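Local coordinates for uncharacterized protein (Vanderwaltozyma polyspora, PDB 5THE) that binds RNA as the C-terminal lobe of a budding-yeast Argonaute, a lobe that contains the RNase H-like PIWI domain, at residues 392-397 with 436-441; 414-419 with 443-448. One frame throughout, in Å; residues are numbered along the deposited sequence.

How the contacts relate
Followed from the N terminus, the chain leaves strand 383-389, runs through 392-397, turns in the hairpin at 414-419, returns along 436-441 and reaches the RNA-facing loop 443-448, which leads on to strand 452-459. Contact 1 closes a loop of 38 intervening residues, contact 2 one of 23. The two cross, because contact 2 opens inside the loop of contact 1 and closes beyond it. The first ties a connecting segment to strand 435-440; the second ties a small three-stranded antiparallel sheet to the loop before strand 452-459. Val-419 joins them, its methyl groups packing on Phe-396 and Gln-440, so the two closures are in direct contact, both within the PIWI domain.

Contact 1 (392-397 with 436-441)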
ATOM      1  N   ASN A 392      -7.549  11.122  13.313  1.00 36.43           N
ATOM      2  CA  ASN A 392      -8.518  12.109  13.757  1.00 40.53           C
ATOM      3  C   ASN A 392      -8.867  11.783  15.199  1.00 36.94           C
ATOM      4  O   ASN A 392      -8.428  10.769  15.745  1.00 36.50           O
ATOM      5  CB  ASN A 392      -9.744  12.130  12.840  1.00 49.83           C
ATOM      6  CG  ASN A 392     -10.307  10.753  12.599  1.00 49.26           C
ATOM      7  OD1 ASN A 392     -10.844  10.130  13.515  1.00 45.58           O
ATOM      8  ND2 ASN A 392     -10.180  10.259  11.365  1.00 45.83           N
ATOM      9  N   GLN A 393      -9.657  12.657  15.820  1.00 36.78           N
ATOM     10  CA  GLN A 393      -9.950  12.518  17.240  1.00 35.82           C
ATOM     11  C   GLN A 393     -11.179  11.668  17.519  1.00 30.97           C
ATOM     12  O   GLN A 393     -11.417  11.317  18.676  1.00 32.16           O
ATOM     13  CB  GLN A 393     -10.139  13.897  17.880  1.00 43.59           C
ATOM     14  CG  GLN A 393      -8.843  14.666  18.117  1.00 61.11           C
ATOM     15  CD  GLN A 393      -7.648  13.760  18.449  1.00 76.29           C
ATOM     16  OE1 GLN A 393      -6.888  13.375  17.573  1.00 80.59           O
ATOM     17  NE2 GLN A 393      -7.492  13.417  19.714  1.00 81.36           N
ATOM     18  N   VAL A 394     -11.966  11.342  16.499  1.00 29.50           N
ATOM     19  CA  VAL A 394     -13.192  10.585  16.695  1.00 34.95           C
ATOM     20  C   VAL A 394     -12.853   9.166  17.128  1.00 30.49           C
ATOM     21  O   VAL A 394     -11.976   8.517  16.543  1.00 35.73           O
ATOM     22  CB  VAL A 394     -14.015  10.579  15.401  1.00 36.21           C
ATOM     23  CG1 VAL A 394     -15.288   9.813  15.599  1.00 36.42           C
ATOM     24  CG2 VAL A 394     -14.287  12.009  14.954  1.00 44.36           C
ATOM     25  N   ARG A 395     -13.548   8.677  18.152  1.00 22.09           N
ATOM     26  CA  ARG A 395     -13.462   7.279  18.545  1.00 25.20           C
ATOM     27  C   ARG A 395     -14.866   6.707  18.631  1.00 29.06           C
ATOM     28  O   ARG A 395     -15.810   7.413  19.002  1.00 31.86           O
ATOM     29  CB  ARG A 395     -12.742   7.113  19.889  1.00 31.10           C
ATOM     30  CG  ARG A 395     -11.304   7.575  19.880  1.00 31.69           C
ATOM     31  CD  ARG A 395     -10.455   6.738  18.937  1.00 35.34           C
ATOM     32  NE  ARG A 395      -9.047   7.123  18.997  1.00 42.41           N
ATOM     33  CZ  ARG A 395      -8.490   8.091  18.271  1.00 42.64           C
ATOM     34  NH1 ARG A 395      -9.208   8.797  17.402  1.00 37.73           N
ATOM     35  NH2 ARG A 395      -7.200   8.347  18.409  1.00 42.51           N
ATOM     36  N   PHE A 396     -14.995   5.430  18.256  1.00 21.92           N
ATOM     37  CA  PHE A 396     -16.251   4.685  18.267  1.00 20.60           C
ATOM     38  C   PHE A 396     -16.168   3.638  19.364  1.00 22.73           C
ATOM     39  O   PHE A 396     -15.242   2.820  19.375  1.00 27.30           O
ATOM     40  CB  PHE A 396     -16.497   3.995  16.926  1.00 24.28           C
ATOM     41  CG  PHE A 396     -16.663   4.935  15.750  1.00 27.00           C
ATOM     42  CD1 PHE A 396     -17.012   6.266  15.943  1.00 28.17           C
ATOM     43  CD2 PHE A 396     -16.511   4.461  14.444  1.00 25.74           C
ATOM     44  CE1 PHE A 396     -17.179   7.118  14.869  1.00 27.13           C
ATOM     45  CE2 PHE A 396     -16.695   5.295  13.366  1.00 24.87           C
ATOM     46  CZ  PHE A 396     -17.021   6.635  13.572  1.00 26.15           C
ATOM     47  N   ILE A 397     -17.131   3.648  20.275  1.00 23.11           N
ATOM     48  CA  ILE A 397     -17.171   2.713  21.390  1.00 28.38           C
ATOM     49  C   ILE A 397     -18.421   1.863  21.224  1.00 24.86           C
ATOM     50  O   ILE A 397     -19.505   2.410  21.016  1.00 27.37           O
ATOM     51  CB  ILE A 397     -17.173   3.413  22.762  1.00 24.65           C
ATOM     52  CG1 ILE A 397     -15.976   4.359  22.895  1.00 32.14           C
ATOM     53  CG2 ILE A 397     -17.191   2.399  23.898  1.00 23.91           C
ATOM     54  CD1 ILE A 397     -14.648   3.735  22.509  1.00 38.00           C
ATOM     55  N   ASP A 436     -19.267  12.990   3.221  1.00 27.86           N
ATOM     56  CA  ASP A 436     -18.269  12.320   4.040  1.00 27.16           C
ATOM     57  C   ASP A 436     -18.888  11.182   4.850  1.00 26.65           C
ATOM     58  O   ASP A 436     -20.106  11.100   5.053  1.00 20.09           O
ATOM     59  CB  ASP A 436     -17.529  13.312   4.961  1.00 20.97           C
ATOM     60  CG  ASP A 436     -18.401  13.833   6.103  1.00 29.79           C
ATOM     61  OD1 ASP A 436     -19.579  14.165   5.871  1.00 27.32           O
ATOM     62  OD2 ASP A 436     -17.895  13.920   7.240  1.00 30.13           O
ATOM     63  N   PHE A 437     -18.021  10.265   5.270  1.00 25.06           N
ATOM     64  CA  PHE A 437     -18.439   9.128   6.076  1.00 24.14           C
ATOM     65  C   PHE A 437     -17.208   8.575   6.775  1.00 22.73           C
ATOM     66  O   PHE A 437     -16.076   8.783   6.335  1.00 22.67           O
ATOM     67  CB  PHE A 437     -19.147   8.048   5.239  1.00 20.23           C
ATOM     68  CG  PHE A 437     -18.397   7.622   4.016  1.00 22.53           C
ATOM     69  CD1 PHE A 437     -17.410   6.652   4.092  1.00 21.47           C
ATOM     70  CD2 PHE A 437     -18.692   8.177   2.782  1.00 23.23           C
ATOM     71  CE1 PHE A 437     -16.722   6.254   2.967  1.00 22.30           C
ATOM     72  CE2 PHE A 437     -18.004   7.783   1.640  1.00 27.15           C
ATOM     73  CZ  PHE A 437     -17.013   6.822   1.734  1.00 25.50           C
ATOM     74  N   PHE A 438     -17.444   7.911   7.899  1.00 22.63           N
ATOM     75  CA  PHE A 438     -16.399   7.194   8.613  1.00 23.22           C
ATOM     76  C   PHE A 438     -16.566   5.708   8.353  1.00 23.39           C
ATOM     77  O   PHE A 438     -17.693   5.206   8.303  1.00 19.35           O
ATOM     78  CB  PHE A 438     -16.473   7.422  10.126  1.00 22.37           C
ATOM     79  CG  PHE A 438     -16.175   8.822  10.566  1.00 22.44           C
ATOM     80  CD1 PHE A 438     -17.167   9.791  10.561  1.00 20.89           C
ATOM     81  CD2 PHE A 438     -14.912   9.153  11.047  1.00 23.99           C
ATOM     82  CE1 PHE A 438     -16.906  11.073  10.993  1.00 24.51           C
ATOM     83  CE2 PHE A 438     -14.640  10.439  11.492  1.00 26.78           C
ATOM     84  CZ  PHE A 438     -15.635  11.399  11.469  1.00 25.31           C
ATOM     85  N   ILE A 439     -15.449   5.001   8.213  1.00 21.00           N
ATOM     86  CA  ILE A 439     -15.471   3.541   8.265  1.00 26.50           C
ATOM     87  C   ILE A 439     -14.315   3.092   9.144  1.00 25.92           C
ATOM     88  O   ILE A 439     -13.182   3.551   8.979  1.00 20.68           O
ATOM     89  CB  ILE A 439     -15.375   2.869   6.881  1.00 22.66           C
ATOM     90  CG1 ILE A 439     -16.439   3.396   5.918  1.00 26.14           C
ATOM     91  CG2 ILE A 439     -15.561   1.380   7.029  1.00 20.94           C
ATOM     92  CD1 ILE A 439     -16.360   2.787   4.492  1.00 19.36           C
ATOM     93  N   GLN A 440     -14.602   2.226  10.093  1.00 23.39           N
ATOM     94  CA  GLN A 440     -13.562   1.564  10.867  1.00 26.74           C
ATOM     95  C   GLN A 440     -13.493   0.165  10.281  1.00 24.48           C
ATOM     96  O   GLN A 440     -14.315  -0.687  10.599  1.00 25.40           O
ATOM     97  CB  GLN A 440     -13.887   1.574  12.360  1.00 22.40           C
ATOM     98  CG  GLN A 440     -12.809   1.012  13.243  1.00 24.07           C
ATOM     99  CD  GLN A 440     -12.966   1.489  14.677  1.00 28.91           C
ATOM    100  OE1 GLN A 440     -13.443   2.603  14.914  1.00 30.95           O
ATOM    101  NE2 GLN A 440     -12.594   0.645  15.634  1.00 27.25           N
ATOM    102  N   SER A 441     -12.546  -0.046   9.371  1.00 24.06           N
ATOM    103  CA  SER A 441     -12.548  -1.239   8.538  1.00 23.80           C
ATOM    104  C   SER A 441     -11.780  -2.397   9.159  1.00 23.68           C
ATOM    105  O   SER A 441     -11.953  -3.539   8.727  1.00 25.31           O
ATOM    106  CB  SER A 441     -11.954  -0.892   7.167  1.00 22.60           C
ATOM    107  OG  SER A 441     -10.764  -0.121   7.365  1.00 27.05           O
TER
HETATM  108  O   HOH W   1     -13.848   0.917  18.366  1.00 25.48           O
HETATM  109  O   HOH W   2     -13.098   3.946  17.085  1.00 26.71           O
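Within the RNase H-like PIWI domain, the segment leading to strand 397-398 lays Val-394 and Phe-396 against Phe-438 and Gln-440 of strand 435-440. The centre is an offset edge-to-face aromatic pair in which Phe-396 turns its edge to the face of Phe-438, the planes inclined at 72° and the centroids 5.7 Å apart. The leading atom, Phe-396 CZ, comes within 3.6 Å of Phe-438 CB, which lies near the plane of the Phe-396 ring. Val-394 meets the far end of Phe-438 tip to tip, its CG2 3.8 Å from CZ of that ring. At the other end of the contact, Gln-440 slides past Phe-396 in the opposite direction, with OE1 3.6 Å from Phe-396 CD2 and the amide only 10° from the ring plane. The Gln-440 side chain starts with CG anti to the backbone N (chi1 -175°) and continues extended, which carries its amide across to the facing backbone. There two waters complete the link: one is 2.6 Å from Phe-396 O and 3.0 Å from Gln-440 NE2, the other 2.7 Å from Phe-396 N and 2.6 Å from Gln-440 OE1. Through these waters both ends of the buried amide are linked to the backbone of Phe-396. Arg-395, pointing away, has NH1 gripped in the guanidinium plane by Asn-392 O and Val-394 O, while NH2, outside this contact, makes a salt bridge to a phosphate of the bound RNA. Strand 435-440 runs antiparallel to both 423-425 and 452-459, and His-453 of the latter stacks on Phe-438; Phe-437 and Ile-439 pack on helix 465-475, whereas Phe-396 also touches strand 16-22.

Contact 2 (414-419 with 443-448); sequences QSMGNV and QALKGT. With nucleotides of chain B.
Asn-418 closes the hairpin onto the loop that carries Ala-444 and Gly-447, and its amide makes the tight half of this contact. The side chain leaves with CG beside the backbone N (chi1 -79°), and ND2 bonds to Gly-447 O at 3.2 Å with an N-H...O angle of 150°. The same nitrogen reaches back to Met-416 O at 3.0 Å, bracing the type I' turn from Ser-415 to Asn-418, while OD1 accepts from Gly-449 N. Ala-444 CB lies over this flat group, 3.4 Å from Asn-418 CG. An alanine in place of Asn-418 would probably leave the carbonyls of Gly-447 and Met-416 and the N-H of Gly-449 without their shared mate, and the loop less firmly held to the turn. Nearby, a water donates to Ser-415 O, at 2.7 Å, and accepts from Ala-444 N, at 2.9 Å.

The outer side is looser. Met-416 crosses Gln-443 at about a right angle, and its SD lies 3.9 Å from Leu-445 CD2. Beyond it lies the RNA: Lys-446 N donates to O2' of A5 of chain B at 3.0 Å, and that hydroxyl donates in turn to Lys-446 O at 2.9 Å. Such a grip on a 2'-hydroxyl is consistent with a preference for RNA over DNA. The hairpin belongs to the antiparallel sheet of strands 402-404, 410-415 and 418-419; the loop connects strands 435-440 and 452-459, with Thr-448 leaning on Ile-397 of strand 397-398 and Asn-418 touching Gln-440 of strand 435-440.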
ATOM      1  N   GLN A 414     -19.434  -6.210  17.913  1.00 24.24           N
ATOM      2  CA  GLN A 414     -18.160  -5.684  18.387  1.00 21.63           C
ATOM      3  C   GLN A 414     -17.137  -6.805  18.383  1.00 21.37           C
ATOM      4  O   GLN A 414     -17.487  -7.986  18.406  1.00 23.65           O
ATOM      5  CB  GLN A 414     -18.272  -5.076  19.788  1.00 21.85           C
ATOM      6  CG  GLN A 414     -18.858  -6.006  20.828  1.00 26.89           C
ATOM      7  CD  GLN A 414     -18.678  -5.462  22.239  1.00 31.11           C
ATOM      8  OE1 GLN A 414     -17.592  -5.548  22.803  1.00 28.91           O
ATOM      9  NE2 GLN A 414     -19.736  -4.879  22.800  1.00 24.22           N
ATOM     10  N   SER A 415     -15.857  -6.416  18.359  1.00 26.84           N
ATOM     11  CA  SER A 415     -14.752  -7.368  18.342  1.00 26.25           C
ATOM     12  C   SER A 415     -13.547  -6.754  19.035  1.00 28.54           C
ATOM     13  O   SER A 415     -13.187  -5.597  18.763  1.00 21.60           O
ATOM     14  CB  SER A 415     -14.379  -7.763  16.910  1.00 23.69           C
ATOM     15  OG  SER A 415     -13.366  -8.754  16.926  1.00 20.70           O
ATOM     16  N   MET A 416     -12.917  -7.538  19.912  1.00 24.34           N
ATOM     17  CA  MET A 416     -11.727  -7.083  20.627  1.00 26.86           C
ATOM     18  C   MET A 416     -11.975  -5.759  21.343  1.00 23.68           C
ATOM     19  O   MET A 416     -11.139  -4.859  21.331  1.00 24.72           O
ATOM     20  CB  MET A 416     -10.536  -6.977  19.677  1.00 27.43           C
ATOM     21  CG  MET A 416     -10.199  -8.295  19.017  1.00 23.32           C
ATOM     22  SD  MET A 416      -9.065  -8.060  17.649  1.00 33.71           S
ATOM     23  CE  MET A 416      -7.529  -7.830  18.501  1.00 47.71           C
ATOM     24  N   GLY A 417     -13.147  -5.635  21.953  1.00 25.86           N
ATOM     25  CA  GLY A 417     -13.476  -4.452  22.713  1.00 25.28           C
ATOM     26  C   GLY A 417     -13.756  -3.229  21.880  1.00 23.86           C
ATOM     27  O   GLY A 417     -13.903  -2.139  22.436  1.00 25.52           O
ATOM     28  N   ASN A 418     -13.834  -3.374  20.564  1.00 23.74           N
ATOM     29  CA  ASN A 418     -13.995  -2.249  19.662  1.00 21.62           C
ATOM     30  C   ASN A 418     -15.207  -2.476  18.777  1.00 23.34           C
ATOM     31  O   ASN A 418     -15.790  -3.562  18.757  1.00 23.90           O
ATOM     32  CB  ASN A 418     -12.726  -2.042  18.829  1.00 23.71           C
ATOM     33  CG  ASN A 418     -11.650  -1.313  19.619  1.00 29.55           C
ATOM     34  OD1 ASN A 418     -11.540  -0.090  19.555  1.00 28.59           O
ATOM     35  ND2 ASN A 418     -10.883  -2.057  20.400  1.00 22.65           N
ATOM     36  N   VAL A 419     -15.613  -1.427  18.061  1.00 26.89           N
ATOM     37  CA  VAL A 419     -16.741  -1.617  17.170  1.00 30.71           C
ATOM     38  C   VAL A 419     -16.326  -2.617  16.096  1.00 31.71           C
ATOM     39  O   VAL A 419     -15.134  -2.836  15.826  1.00 26.25           O
ATOM     40  CB  VAL A 419     -17.245  -0.299  16.548  1.00 23.87           C
ATOM     41  CG1 VAL A 419     -17.834   0.599  17.635  1.00 23.42           C
ATOM     42  CG2 VAL A 419     -16.107   0.441  15.819  1.00 16.82           C
ATOM     43  N   GLN A 443      -9.809  -4.679  12.476  1.00 19.97           N
ATOM     44  CA  GLN A 443      -9.768  -5.096  13.866  1.00 16.47           C
ATOM     45  C   GLN A 443      -8.810  -4.200  14.626  1.00 17.29           C
ATOM     46  O   GLN A 443      -7.686  -3.971  14.181  1.00 19.01           O
ATOM     47  CB  GLN A 443      -9.274  -6.540  13.982  1.00 22.85           C
ATOM     48  CG  GLN A 443     -10.196  -7.559  13.398  1.00 22.48           C
ATOM     49  CD  GLN A 443     -11.375  -7.956  14.270  1.00 25.35           C
ATOM     50  OE1 GLN A 443     -12.263  -8.602  13.808  1.00 27.56           O
ATOM     51  NE2 GLN A 443     -11.370  -7.596  15.494  1.00 21.62           N
ATOM     52  N   ALA A 444      -9.228  -3.722  15.790  1.00 23.40           N
ATOM     53  CA  ALA A 444      -8.300  -3.018  16.666  1.00 22.08           C
ATOM     54  C   ALA A 444      -7.547  -4.085  17.458  1.00 25.95           C
ATOM     55  O   ALA A 444      -7.979  -4.518  18.529  1.00 22.81           O
ATOM     56  CB  ALA A 444      -9.049  -2.040  17.560  1.00 23.78           C
ATOM     57  N   LEU A 445      -6.416  -4.541  16.902  1.00 24.00           N
ATOM     58  CA  LEU A 445      -5.628  -5.567  17.580  1.00 26.85           C
ATOM     59  C   LEU A 445      -5.085  -5.063  18.906  1.00 33.91           C
ATOM     60  O   LEU A 445      -4.934  -5.837  19.866  1.00 23.44           O
ATOM     61  CB  LEU A 445      -4.498  -6.066  16.685  1.00 25.57           C
ATOM     62  CG  LEU A 445      -4.964  -6.536  15.295  1.00 30.67           C
ATOM     63  CD1 LEU A 445      -3.767  -6.879  14.416  1.00 23.29           C
ATOM     64  CD2 LEU A 445      -5.954  -7.720  15.344  1.00 24.75           C
ATOM     65  N   LYS A 446      -4.837  -3.768  18.987  1.00 24.48           N
ATOM     66  CA  LYS A 446      -4.362  -3.145  20.202  1.00 24.18           C
ATOM     67  C   LYS A 446      -5.070  -1.804  20.327  1.00 23.74           C
ATOM     68  O   LYS A 446      -5.463  -1.205  19.320  1.00 26.73           O
ATOM     69  CB  LYS A 446      -2.837  -2.983  20.161  1.00 30.33           C
ATOM     70  CG  LYS A 446      -2.236  -2.452  21.429  1.00 41.18           C
ATOM     71  CD  LYS A 446      -0.728  -2.465  21.357  1.00 42.49           C
ATOM     72  CE  LYS A 446      -0.147  -1.658  22.494  1.00 37.70           C
ATOM     73  NZ  LYS A 446      -0.849  -1.957  23.754  1.00 41.32           N
ATOM     74  N   GLY A 447      -5.250  -1.354  21.571  1.00 25.63           N
ATOM     75  CA  GLY A 447      -5.801  -0.044  21.882  1.00 22.21           C
ATOM     76  C   GLY A 447      -7.247   0.133  21.409  1.00 28.39           C
ATOM     77  O   GLY A 447      -8.009  -0.818  21.214  1.00 28.90           O
ATOM     78  N   THR A 448      -7.619   1.389  21.225  1.00 29.33           N
ATOM     79  CA  THR A 448      -8.917   1.727  20.670  1.00 27.61           C
ATOM     80  C   THR A 448      -8.752   2.070  19.198  1.00 25.89           C
ATOM     81  O   THR A 448      -7.919   2.906  18.839  1.00 21.74           O
ATOM     82  CB  THR A 448      -9.536   2.886  21.440  1.00 29.96           C
ATOM     83  OG1 THR A 448      -9.586   2.519  22.819  1.00 32.99           O
ATOM     84  CG2 THR A 448     -10.946   3.164  20.938  1.00 26.51           C
TER
ATOM     85  P     A B   5      -3.213  -1.246  10.106  1.00 21.39           P
ATOM     86  OP1   A B   5      -4.406  -0.709   9.392  1.00 22.60           O
ATOM     87  OP2   A B   5      -1.866  -0.683   9.874  1.00 24.23           O
ATOM     88  O5'   A B   5      -3.564  -1.214  11.650  1.00 20.46           O
ATOM     89  C5'   A B   5      -4.788  -1.763  12.107  1.00 21.89           C
ATOM     90  C4'   A B   5      -4.744  -2.033  13.588  1.00 20.39           C
ATOM     91  O4'   A B   5      -3.720  -3.018  13.871  1.00 25.65           O
ATOM     92  C3'   A B   5      -4.370  -0.840  14.453  1.00 15.95           C
ATOM     93  O3'   A B   5      -5.498  -0.044  14.737  1.00 19.56           O
ATOM     94  C2'   A B   5      -3.762  -1.492  15.689  1.00 23.58           C
ATOM     95  O2'   A B   5      -4.779  -1.965  16.556  1.00 26.98           O
ATOM     96  C1'   A B   5      -3.076  -2.715  15.084  1.00 26.39           C
ATOM     97  N9    A B   5      -1.659  -2.464  14.802  1.00 34.23           N
ATOM     98  C8    A B   5      -1.085  -1.889  13.694  1.00 29.59           C
ATOM     99  N7    A B   5       0.223  -1.826  13.781  1.00 36.78           N
ATOM    100  C5    A B   5       0.504  -2.391  15.019  1.00 43.74           C
ATOM    101  C6    A B   5       1.708  -2.619  15.689  1.00 58.18           C
ATOM    102  N6    A B   5       2.887  -2.274  15.168  1.00 58.55           N
ATOM    103  N1    A B   5       1.637  -3.210  16.913  1.00 70.29           N
ATOM    104  C2    A B   5       0.430  -3.544  17.413  1.00 67.86           C
ATOM    105  N3    A B   5      -0.778  -3.381  16.866  1.00 50.54           N
ATOM    106  C4    A B   5      -0.650  -2.790  15.664  1.00 40.70           C
ATOM    107  P     A B   6      -5.397   1.551  14.756  1.00 27.46           P
ATOM    108  OP1   A B   6      -6.828   1.991  14.838  1.00 28.00           O
ATOM    109  OP2   A B   6      -4.485   2.046  13.704  1.00 34.47           O
ATOM    110  O5'   A B   6      -4.648   1.874  16.115  1.00 28.86           O
ATOM    111  C5'   A B   6      -5.293   1.677  17.350  1.00 28.57           C
ATOM    112  C4'   A B   6      -4.296   1.753  18.463  1.00 35.80           C
ATOM    113  O4'   A B   6      -3.299   0.719  18.276  1.00 30.92           O
ATOM    114  C3'   A B   6      -3.488   3.039  18.541  1.00 43.00           C
ATOM    115  O3'   A B   6      -4.186   4.083  19.203  1.00 54.65           O
ATOM    116  C2'   A B   6      -2.249   2.587  19.287  1.00 42.34           C
ATOM    117  O2'   A B   6      -2.568   2.457  20.667  1.00 45.84           O
ATOM    118  C1'   A B   6      -2.043   1.185  18.694  1.00 39.82           C
ATOM    119  N9    A B   6      -1.181   1.198  17.500  1.00 39.65           N
ATOM    120  C8    A B   6      -1.571   1.442  16.206  1.00 35.22           C
ATOM    121  N7    A B   6      -0.602   1.386  15.326  1.00 36.06           N
ATOM    122  C5    A B   6       0.502   1.083  16.105  1.00 44.64           C
ATOM    123  C6    A B   6       1.842   0.890  15.758  1.00 55.04           C
ATOM    124  N6    A B   6       2.280   0.982  14.497  1.00 54.65           N
ATOM    125  N1    A B   6       2.700   0.596  16.765  1.00 65.66           N
ATOM    126  C2    A B   6       2.224   0.508  18.022  1.00 66.53           C
ATOM    127  N3    A B   6       0.976   0.666  18.474  1.00 55.52           N
ATOM    128  C4    A B   6       0.166   0.957  17.445  1.00 46.13           C
ATOM    129  P     A B   4       1.858  -3.588   8.159  1.00 23.34           P
ATOM    130  OP1   A B   4       1.956  -2.958   6.817  1.00 26.22           O
ATOM    131  OP2   A B   4       2.827  -3.301   9.223  1.00 26.53           O
ATOM    132  O5'   A B   4       0.398  -3.310   8.726  1.00 25.45           O
ATOM    133  C5'   A B   4      -0.730  -3.849   8.061  1.00 22.47           C
ATOM    134  C4'   A B   4      -1.680  -4.515   9.016  1.00 19.97           C
ATOM    135  O4'   A B   4      -1.042  -5.644   9.655  1.00 23.30           O
ATOM    136  C3'   A B   4      -2.175  -3.664  10.168  1.00 21.09           C
ATOM    137  O3'   A B   4      -3.219  -2.807   9.755  1.00 22.41           O
ATOM    138  C2'   A B   4      -2.599  -4.718  11.185  1.00 24.34           C
ATOM    139  O2'   A B   4      -3.847  -5.294  10.814  1.00 25.47           O
ATOM    140  C1'   A B   4      -1.510  -5.777  10.973  1.00 27.65           C
ATOM    141  N9    A B   4      -0.359  -5.567  11.859  1.00 32.26           N
ATOM    142  C8    A B   4       0.624  -4.621  11.719  1.00 35.12           C
ATOM    143  N7    A B   4       1.536  -4.663  12.658  1.00 36.67           N
ATOM    144  C5    A B   4       1.120  -5.711  13.459  1.00 37.94           C
ATOM    145  C6    A B   4       1.682  -6.249  14.609  1.00 44.42           C
ATOM    146  N6    A B   4       2.807  -5.748  15.133  1.00 48.21           N
ATOM    147  N1    A B   4       1.044  -7.299  15.177  1.00 54.27           N
ATOM    148  C2    A B   4      -0.085  -7.763  14.599  1.00 56.16           C
ATOM    149  N3    A B   4      -0.714  -7.339  13.498  1.00 43.10           N
ATOM    150  C4    A B   4      -0.047  -6.289  12.984  1.00 41.80           C
TER
HETATM  151  O   HOH W   3     -11.816  -4.856  16.510  1.00 22.77           O